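Local coordinates for protein NDP-rhamnosyltransferase (Saccharopolyspora spinosa, PDB 3TSA) that belongs to the GT-B glycosyltransferases, enzymes built from two Rossmann-like domains that face each other across a cleft, at residues 185-188 with 189-193; 214-217 with 218-222; 278-281 with 282-286; 372-376 with 377-381. All coordinates share one frame; numbering follows the deposited sequence.

Interaction 1. Residues 185-188 with 189-193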
loop_
_atom_site.group_PDB
_atom_site.type_symbol
_atom_site.label_atom_id
_atom_site.label_comp_id
_atom_site.label_asym_id
_atom_site.label_seq_id
_atom_site.Cartn_x
_atom_site.Cartn_y
_atom_site.Cartn_z
ATOM N N SER A 185 14.168 21.835 12.729
ATOM C CA SER A 185 15.323 22.169 13.624
ATOM C C SER A 185 16.488 21.247 13.284
ATOM O O SER A 185 17.619 21.580 13.644
ATOM C CB SER A 185 14.988 22.022 15.127
ATOM O OG SER A 185 14.711 20.645 15.414
ATOM N N LEU A 186 16.233 20.095 12.641
ATOM C CA LEU A 186 17.356 19.144 12.316
ATOM C C LEU A 186 17.841 19.240 10.891
ATOM O O LEU A 186 18.820 18.566 10.539
ATOM C CB LEU A 186 16.895 17.682 12.510
ATOM C CG LEU A 186 16.336 17.403 13.919
ATOM C CD1 LEU A 186 15.790 16.000 13.906
ATOM C CD2 LEU A 186 17.441 17.556 15.014
ATOM N N GLN A 187 17.234 20.065 10.029
ATOM C CA GLN A 187 17.621 20.006 8.630
ATOM C C GLN A 187 18.949 20.720 8.426
ATOM O O GLN A 187 19.251 21.672 9.152
ATOM C CB GLN A 187 16.452 20.622 7.806
ATOM C CG GLN A 187 16.657 20.599 6.212
ATOM C CD GLN A 187 16.875 19.191 5.752
ATOM O OE1 GLN A 187 18.004 18.727 5.760
ATOM N NE2 GLN A 187 15.832 18.525 5.321
ATOM N N ALA A 188 19.802 20.250 7.485
ATOM C CA ALA A 188 21.058 20.876 7.167
ATOM C C ALA A 188 20.844 22.369 6.857
ATOM O O ALA A 188 19.892 22.762 6.112
ATOM C CB ALA A 188 21.708 20.159 5.946
ATOM N N SER A 189 21.723 23.182 7.448
ATOM C CA SER A 189 21.541 24.626 7.303
ATOM C C SER A 189 21.547 25.095 5.867
ATOM O O SER A 189 20.890 26.084 5.556
ATOM C CB SER A 189 22.580 25.400 8.140
ATOM O OG SER A 189 23.907 25.030 7.807
ATOM N N ASP A 190 22.247 24.419 4.963
ATOM C CA ASP A 190 22.307 24.872 3.574
ATOM C C ASP A 190 21.343 24.253 2.589
ATOM O O ASP A 190 21.427 24.487 1.346
ATOM C CB ASP A 190 23.776 24.787 3.043
ATOM C CG ASP A 190 24.282 23.421 3.007
ATOM O OD1 ASP A 190 23.552 22.473 3.414
ATOM O OD2 ASP A 190 25.438 23.259 2.550
ATOM N N ALA A 191 20.360 23.521 3.107
ATOM C CA ALA A 191 19.330 22.972 2.240
ATOM C C ALA A 191 18.289 24.059 1.902
ATOM O O ALA A 191 17.777 24.692 2.834
ATOM C CB ALA A 191 18.628 21.769 3.013
ATOM N N PRO A 192 17.984 24.257 0.609
ATOM C CA PRO A 192 17.021 25.267 0.167
ATOM C C PRO A 192 15.696 25.025 0.841
ATOM O O PRO A 192 15.417 23.865 1.231
ATOM C CB PRO A 192 16.904 24.937 -1.339
ATOM C CG PRO A 192 18.273 24.693 -1.730
ATOM C CD PRO A 192 18.593 23.617 -0.578
ATOM N N GLN A 193 14.855 26.046 1.006
ATOM C CA GLN A 193 13.575 25.850 1.687
ATOM C C GLN A 193 12.656 24.819 0.938
ATOM O O GLN A 193 12.580 24.789 -0.300
ATOM C CB GLN A 193 12.837 27.185 1.845
ATOM C CG GLN A 193 11.474 27.058 2.559
ATOM C CD GLN A 193 10.752 28.347 2.638
ATOM O OE1 GLN A 193 11.358 29.416 2.442
ATOM N NE2 GLN A 193 9.433 28.287 2.921
#
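Gln187 and Ala191 meet across a type I beta turn running from Ala188 to Ala191, in the loop that joins strands 177-180 and 195-196 of the N-terminal Rossmann-like domain. The example illustrates how a side chain just ahead of a turn can bond the turn's first amide and lie against its last residue. The defining bond is that of Ala191 N to Ala188 O, 3.1 Å long and nearly straight at the hydrogen (168°).

Along Gln187, CB merely carries the chain, and the contact begins at CG, 3.9 Å from Ala191 CB. A bend at the next bond (chi2 57°) then turns the amide back beside the same methyl, so that CD and OE1 each lie 4.1 Å from Ala191 CB. OE1 accepts from its neighbour Ala188 N at 2.9 Å, a bent bond (139°) with the donor tilted only modestly from the amide plane. The same oxygen accepts from Asp146 N, and NE2 at the tip donates to Asp180 OD2 and Gly144 O. Bonds at both ends of the amide fix its rotation and hold the side chain beside the turn. A bound magnesium ion lies about 5 Å from this side chain, too distant for direct coordination by it.

On the turn itself, Asp190 OD2 forms a salt bridge with Arg79, and OD1, which has a polar partner of its own elsewhere, passes 3.9 Å from Ala188 CB.

Interaction 2. Residues 214-217 with 218-222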
loop_
_atom_site.group_PDB
_atom_site.type_symbol
_atom_site.label_atom_id
_atom_site.label_comp_id
_atom_site.label_asym_id
_atom_site.label_seq_id
_atom_site.Cartn_x
_atom_site.Cartn_y
_atom_site.Cartn_z
ATOM N N ALA A 214 2.880 -4.244 25.078
ATOM C CA ALA A 214 3.173 -3.588 26.338
ATOM C C ALA A 214 4.658 -3.785 26.637
ATOM O O ALA A 214 5.269 -4.771 26.213
ATOM C CB ALA A 214 2.344 -4.242 27.444
ATOM N N ARG A 215 5.232 -2.838 27.376
ATOM C CA ARG A 215 6.554 -3.082 27.934
ATOM C C ARG A 215 6.505 -4.077 29.128
ATOM O O ARG A 215 5.442 -4.565 29.570
ATOM C CB ARG A 215 7.218 -1.770 28.356
ATOM C CG ARG A 215 6.521 -1.114 29.553
ATOM C CD ARG A 215 7.419 -0.051 30.238
ATOM N NE ARG A 215 8.553 -0.661 30.966
ATOM C CZ ARG A 215 9.543 0.043 31.560
ATOM N NH1 ARG A 215 9.523 1.388 31.540
ATOM N NH2 ARG A 215 10.549 -0.586 32.199
ATOM N N THR A 216 7.684 -4.431 29.604
ATOM C CA THR A 216 7.804 -5.389 30.712
ATOM C C THR A 216 8.646 -4.641 31.736
ATOM O O THR A 216 8.911 -3.432 31.590
ATOM C CB THR A 216 8.468 -6.765 30.336
ATOM O OG1 THR A 216 9.862 -6.607 30.028
ATOM C CG2 THR A 216 7.751 -7.482 29.122
ATOM N N SER A 217 9.073 -5.362 32.754
ATOM C CA SER A 217 9.895 -4.742 33.817
ATOM C C SER A 217 11.266 -4.330 33.239
ATOM O O SER A 217 11.939 -3.434 33.769
ATOM C CB SER A 217 9.983 -5.731 34.982
ATOM O OG SER A 217 10.334 -6.989 34.526
ATOM N N ALA A 218 11.699 -4.964 32.153
ATOM C CA ALA A 218 13.042 -4.724 31.637
ATOM C C ALA A 218 13.097 -3.390 30.914
ATOM O O ALA A 218 12.044 -2.835 30.580
ATOM C CB ALA A 218 13.471 -5.834 30.658
ATOM N N ARG A 219 14.304 -2.917 30.657
ATOM C CA ARG A 219 14.501 -1.628 29.895
ATOM C C ARG A 219 14.659 -2.029 28.427
ATOM O O ARG A 219 15.723 -2.600 28.028
ATOM C CB ARG A 219 15.822 -1.009 30.394
ATOM C CG ARG A 219 15.940 -0.995 31.924
ATOM C CD ARG A 219 14.653 -0.246 32.545
ATOM N NE ARG A 219 14.607 1.193 32.200
ATOM C CZ ARG A 219 15.426 2.139 32.661
ATOM N NH1 ARG A 219 15.240 3.424 32.313
ATOM N NH2 ARG A 219 16.409 1.837 33.503
ATOM N N ARG A 220 13.620 -1.805 27.630
ATOM C CA ARG A 220 13.619 -2.370 26.290
ATOM C C ARG A 220 14.353 -1.423 25.328
ATOM O O ARG A 220 14.012 -0.229 25.212
ATOM C CB ARG A 220 12.168 -2.594 25.841
ATOM C CG ARG A 220 12.075 -3.281 24.516
ATOM C CD ARG A 220 10.616 -3.817 24.242
ATOM N NE ARG A 220 10.209 -4.941 25.063
ATOM C CZ ARG A 220 8.966 -5.413 25.082
ATOM N NH1 ARG A 220 8.059 -4.834 24.324
ATOM N NH2 ARG A 220 8.615 -6.411 25.862
ATOM N N VAL A 221 15.383 -1.927 24.657
ATOM C CA VAL A 221 16.206 -1.173 23.741
ATOM C C VAL A 221 16.059 -1.869 22.400
ATOM O O VAL A 221 16.337 -3.075 22.286
ATOM C CB VAL A 221 17.676 -1.283 24.223
ATOM C CG1 VAL A 221 18.705 -0.723 23.160
ATOM C CG2 VAL A 221 17.821 -0.527 25.552
ATOM N N CYS A 222 15.646 -1.141 21.342
ATOM C CA CYS A 222 15.597 -1.752 20.021
ATOM C C CYS A 222 16.879 -1.415 19.223
ATOM O O CYS A 222 17.218 -0.223 19.111
ATOM C CB CYS A 222 14.355 -1.275 19.258
ATOM S SG CYS A 222 14.238 -1.797 17.515
HETATM O O HOH W 1 6.088 -7.650 26.220
HETATM O O HOH W 2 10.285 -4.041 28.593
#
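Thr216 OG1 accepts a hydrogen bond from Ala218 N, 3.3 Å away and fairly straight (160°), which is the defining bond of an ST turn. The hydroxyl reaches this amide because OG1 stands between the backbone N and the carbonyl carbon (chi1 68°). A water completes the bend: it accepts from Thr216 N at 2.8 Å and donates to Ala218 O at 2.9 Å, serving one donor and one acceptor that do not bond to each other directly.

The carbonyl of Thr216 is taken by Arg215, whose NE approaches Thr216 O to 2.9 Å in the carbonyl plane, with NH2 adding a weak second bond. Arg215 NH2 also lies 4.4 Å from Arg219 NE, but both arginines attend the carboxylate of Glu288, Arg219 by a salt bridge and Arg215 by a long, weak ion pair. Arg219 NH1 donates to Leu354 O.

Arg220 satisfies Ala214 O in two ways. Its NH1 makes a weak bond of 3.4 Å to that oxygen, and its NH2 donates to a second water, at the edge of the guanidinium in its plane, which in turn donates to Ala214 O. Arg215 CA covers one face of the guanidinium toward its rim. The stronger partners lie outside: NH1 also bonds Thr286 OG1 and Trp211 O, and NE forms a salt bridge with Glu252.

The turn thus delivers the chain into strand 219-224, the inner strand between 251-256 and 289-292 that opens the parallel sheet of the C-terminal domain, as in the Rossmann-like half of a GT-B fold.

Interaction 3. Residues 278-281 with 282-286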
loop_
_atom_site.group_PDB
_atom_site.type_symbol
_atom_site.label_atom_id
_atom_site.label_comp_id
_atom_site.label_asym_id
_atom_site.label_seq_id
_atom_site.Cartn_x
_atom_site.Cartn_y
_atom_site.Cartn_z
ATOM N N VAL A 278 9.450 -7.461 11.564
ATOM C CA VAL A 278 8.287 -6.817 12.164
ATOM C C VAL A 278 8.502 -5.309 12.023
ATOM O O VAL A 278 9.463 -4.787 12.573
ATOM C CB VAL A 278 8.155 -7.084 13.709
ATOM C CG1 VAL A 278 6.923 -6.255 14.276
ATOM C CG2 VAL A 278 7.978 -8.572 14.021
ATOM N N PRO A 279 7.597 -4.608 11.317
ATOM C CA PRO A 279 7.658 -3.145 11.141
ATOM C C PRO A 279 7.841 -2.446 12.487
ATOM O O PRO A 279 7.054 -2.670 13.434
ATOM C CB PRO A 279 6.239 -2.834 10.600
ATOM C CG PRO A 279 5.997 -3.999 9.679
ATOM C CD PRO A 279 6.502 -5.198 10.522
ATOM N N LEU A 280 8.870 -1.589 12.551
ATOM C CA LEU A 280 9.212 -0.910 13.770
ATOM C C LEU A 280 8.036 -0.280 14.502
ATOM O O LEU A 280 7.909 -0.349 15.713
ATOM C CB LEU A 280 10.195 0.175 13.343
ATOM C CG LEU A 280 11.348 0.341 14.245
ATOM C CD1 LEU A 280 12.023 -1.007 14.273
ATOM C CD2 LEU A 280 12.184 1.501 13.639
ATOM N N ASN A 281 7.167 0.381 13.765
ATOM C CA ASN A 281 6.142 1.145 14.385
ATOM C C ASN A 281 5.139 0.291 15.140
ATOM O O ASN A 281 4.426 0.780 16.001
ATOM C CB ASN A 281 5.467 2.007 13.280
ATOM C CG ASN A 281 4.561 1.218 12.414
ATOM O OD1 ASN A 281 4.925 0.799 11.307
ATOM N ND2 ASN A 281 3.353 0.994 12.902
ATOM N N LEU A 282 5.085 -1.005 14.845
ATOM C CA LEU A 282 4.156 -1.892 15.548
ATOM C C LEU A 282 4.524 -2.097 17.026
ATOM O O LEU A 282 3.638 -2.376 17.853
ATOM C CB LEU A 282 4.080 -3.236 14.808
ATOM C CG LEU A 282 3.516 -3.131 13.382
ATOM C CD1 LEU A 282 3.507 -4.482 12.652
ATOM C CD2 LEU A 282 2.073 -2.520 13.492
ATOM N N PHE A 283 5.788 -1.909 17.396
ATOM C CA PHE A 283 6.205 -2.180 18.783
ATOM C C PHE A 283 7.099 -1.110 19.390
ATOM O O PHE A 283 7.436 -1.144 20.584
ATOM C CB PHE A 283 6.940 -3.512 18.860
ATOM C CG PHE A 283 8.260 -3.521 18.114
ATOM C CD1 PHE A 283 9.422 -3.083 18.717
ATOM C CD2 PHE A 283 8.325 -4.030 16.830
ATOM C CE1 PHE A 283 10.653 -3.150 18.030
ATOM C CE2 PHE A 283 9.504 -4.069 16.133
ATOM C CZ PHE A 283 10.690 -3.598 16.737
ATOM N N LEU A 284 7.522 -0.150 18.584
ATOM C CA LEU A 284 8.484 0.785 19.093
ATOM C C LEU A 284 8.009 1.619 20.302
ATOM O O LEU A 284 8.829 2.028 21.149
ATOM C CB LEU A 284 9.030 1.646 17.948
ATOM C CG LEU A 284 10.435 2.169 18.143
ATOM C CD1 LEU A 284 11.593 1.142 18.459
ATOM C CD2 LEU A 284 10.820 3.024 16.937
ATOM N N ARG A 285 6.709 1.888 20.430
ATOM C CA ARG A 285 6.247 2.625 21.602
ATOM C C ARG A 285 6.579 1.942 22.947
ATOM O O ARG A 285 6.585 2.590 24.017
ATOM C CB ARG A 285 4.740 2.829 21.472
ATOM C CG ARG A 285 4.419 3.810 20.404
ATOM C CD ARG A 285 2.852 3.779 20.244
ATOM N NE ARG A 285 2.346 4.600 19.114
ATOM C CZ ARG A 285 2.377 4.258 17.812
ATOM N NH1 ARG A 285 2.921 3.118 17.397
ATOM N NH2 ARG A 285 1.889 5.102 16.866
ATOM N N THR A 286 6.850 0.643 22.923
ATOM C CA THR A 286 7.207 -0.033 24.153
ATOM C C THR A 286 8.717 -0.004 24.394
ATOM O O THR A 286 9.204 -0.713 25.307
ATOM C CB THR A 286 6.869 -1.533 24.116
ATOM O OG1 THR A 286 7.694 -2.190 23.156
ATOM C CG2 THR A 286 5.394 -1.741 23.727
#
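Phe283 presents one ring face to Leu280 O, which lies 3.8 Å above the ring plane and displaced toward the rim, while Val278 O sits in plane at the ring edge, 3.6 Å from CE2. Placed between the backbone N and the carbonyl carbon (chi1 66°), CG brings the ring back over the preceding residues, where CD2 meets Val278 CG1 and CZ meets Leu280 CD1. Trp211 meets this ring with its plane at about 55°. The other flat group, the Arg285 guanidinium, has Asn281 O at its edge, 3.1 Å from NH1, and its NH2 forms a salt bridge to Glu31 of the second subunit.

These groups ride on successive turns between strands 272-274 and 289-292 of the C-terminal Rossmann-like domain. Leu282 N bonds Pro279 O at 2.9 Å, and Leu280 O takes two donors, Phe283 N and Leu284 N.

Leu280 and Leu284 run alongside each other, CG to CD2 3.8 Å, both resting on Cys222 of strand 219-224. Pro279 and Leu282 form a similar pair, with the CD1 branch of the leucine against the proline ring, and pack on Thr50 of the second subunit. Thr286 OG1 donates to Phe283 O at 2.8 Å.

Interaction 4. Residues 372-376 with 377-381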
loop_
_atom_site.group_PDB
_atom_site.type_symbol
_atom_site.label_atom_id
_atom_site.label_comp_id
_atom_site.label_asym_id
_atom_site.label_seq_id
_atom_site.Cartn_x
_atom_site.Cartn_y
_atom_site.Cartn_z
ATOM N N ALA A 372 3.300 19.181 13.686
ATOM C CA ALA A 372 2.835 20.535 13.237
ATOM C C ALA A 372 2.735 20.578 11.742
ATOM O O ALA A 372 2.246 21.565 11.200
ATOM C CB ALA A 372 3.842 21.602 13.668
ATOM N N MET A 373 3.262 19.557 11.050
ATOM C CA MET A 373 3.313 19.599 9.544
ATOM C C MET A 373 2.048 19.035 8.920
ATOM O O MET A 373 1.405 18.144 9.537
ATOM C CB MET A 373 4.481 18.728 9.085
ATOM C CG MET A 373 5.823 19.319 9.560
ATOM S SD MET A 373 7.016 18.401 8.568
ATOM C CE MET A 373 7.975 18.406 9.944
ATOM N N PRO A 374 1.711 19.463 7.704
ATOM C CA PRO A 374 0.487 18.867 7.162
ATOM C C PRO A 374 0.752 17.402 6.789
ATOM O O PRO A 374 1.847 17.065 6.308
ATOM C CB PRO A 374 0.264 19.622 5.887
ATOM C CG PRO A 374 0.985 20.969 6.019
ATOM C CD PRO A 374 2.214 20.580 6.849
ATOM N N HIS A 375 -0.262 16.582 6.942
ATOM C CA HIS A 375 -0.134 15.134 6.587
ATOM C C HIS A 375 -0.078 14.969 5.050
ATOM O O HIS A 375 -0.494 15.846 4.323
ATOM C CB HIS A 375 -1.347 14.295 7.126
ATOM C CG HIS A 375 -1.412 14.146 8.613
ATOM N ND1 HIS A 375 -0.718 13.159 9.294
ATOM C CD2 HIS A 375 -2.110 14.840 9.547
ATOM C CE1 HIS A 375 -1.014 13.246 10.587
ATOM N NE2 HIS A 375 -1.835 14.268 10.769
ATOM N N PRO A 376 0.453 13.817 4.536
ATOM C CA PRO A 376 0.504 13.593 3.093
ATOM C C PRO A 376 -0.847 13.839 2.424
ATOM O O PRO A 376 -0.892 14.318 1.290
ATOM C CB PRO A 376 0.946 12.109 2.964
ATOM C CG PRO A 376 1.798 11.873 4.282
ATOM C CD PRO A 376 1.104 12.746 5.320
ATOM N N ALA A 377 -1.925 13.468 3.099
ATOM C CA ALA A 377 -3.244 13.719 2.477
ATOM C C ALA A 377 -3.470 15.213 2.138
ATOM O O ALA A 377 -4.035 15.570 1.084
ATOM C CB ALA A 377 -4.350 13.233 3.388
ATOM N N ALA A 378 -3.037 16.083 3.053
ATOM C CA ALA A 378 -3.124 17.498 2.844
ATOM C C ALA A 378 -2.237 18.029 1.710
ATOM O O ALA A 378 -2.606 18.962 1.048
ATOM C CB ALA A 378 -2.895 18.241 4.188
ATOM N N LEU A 379 -1.117 17.380 1.411
ATOM C CA LEU A 379 -0.288 17.762 0.334
ATOM C C LEU A 379 -0.877 17.466 -1.011
ATOM O O LEU A 379 -0.399 18.042 -1.983
ATOM C CB LEU A 379 1.139 17.110 0.383
ATOM C CG LEU A 379 2.205 17.914 1.160
ATOM C CD1 LEU A 379 2.572 19.168 0.443
ATOM C CD2 LEU A 379 1.753 18.188 2.615
ATOM N N VAL A 380 -1.795 16.491 -1.137
ATOM C CA VAL A 380 -2.334 16.197 -2.468
ATOM C C VAL A 380 -2.848 17.457 -3.235
ATOM O O VAL A 380 -2.528 17.636 -4.405
ATOM C CB VAL A 380 -3.463 15.150 -2.369
ATOM C CG1 VAL A 380 -4.074 14.897 -3.777
ATOM C CG2 VAL A 380 -2.865 13.861 -1.771
ATOM N N ARG A 381 -3.524 18.372 -2.549
ATOM C CA ARG A 381 -3.914 19.681 -3.116
ATOM C C ARG A 381 -2.738 20.519 -3.647
ATOM O O ARG A 381 -2.795 21.082 -4.770
ATOM C CB ARG A 381 -4.735 20.461 -2.065
ATOM C CG ARG A 381 -4.929 21.918 -2.356
ATOM C CD ARG A 381 -5.819 22.231 -3.573
ATOM N NE ARG A 381 -7.251 21.997 -3.333
ATOM C CZ ARG A 381 -7.976 22.574 -2.369
ATOM N NH1 ARG A 381 -9.274 22.291 -2.252
ATOM N NH2 ARG A 381 -7.405 23.416 -1.508
#
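Pro374 rests its CB on two side chains of the following helical turn, Ala378 CB at 3.8 Å and the CD2 branch of Leu379 at 3.9 Å. Apolar packing of this sort shows how a proline just ahead of a helix can lie against the residues four and five positions on. Leu379 CD2 also lies 3.7 Å from His375 O, and Ala378 CB approaches the same oxygen.

The hydrogen bonds are all between backbone atoms and all weak. His375 O accepts from Ala378 N at 2.9 Å, strongly bent at the hydrogen (122°), and from Leu379 N at 3.3 Å. Pro376 O likewise has two donors, Leu379 N and Val380 N. Pro376 has no N-H to give, which costs nothing early in a helix, where the first amides have no carbonyl of the preceding turn to bond.

Pro376 also packs on Ala27 of the second subunit, beside a backbone hydrogen bond from Ala377 to that subunit. The segment links helix 358-371 to helix 376-385. Pro374 touches strand 195-196, while Pro376 and Val380 pack on helix 19-27, so the C-terminal helix returns to the N-terminal domain, a crossover familiar in GT-B folds.

Overall arrangement
Interactions 2 and 3 form one neighbourhood in the C-terminal domain, their centres 12 Å apart: Ala214 C lies 3.6 Å from Thr286 CG2, and Cys222 CB packs on Leu284 CD1 at 3.8 Å. Interaction 4 stands apart, its centre 24 Å from that of interaction 3, yet both meet the second subunit. Interaction 1 approaches interaction 4 to about 8 Å between nearest atoms; it alone lies beside the magnesium ion, and through Ser185 and Leu186 it touches helix 358-371. Interactions 1 and 4 thus both lie where parts of the two domains meet, whereas 2 and 3 lead into strands 219-224 and 289-292, neighbours in one sheet.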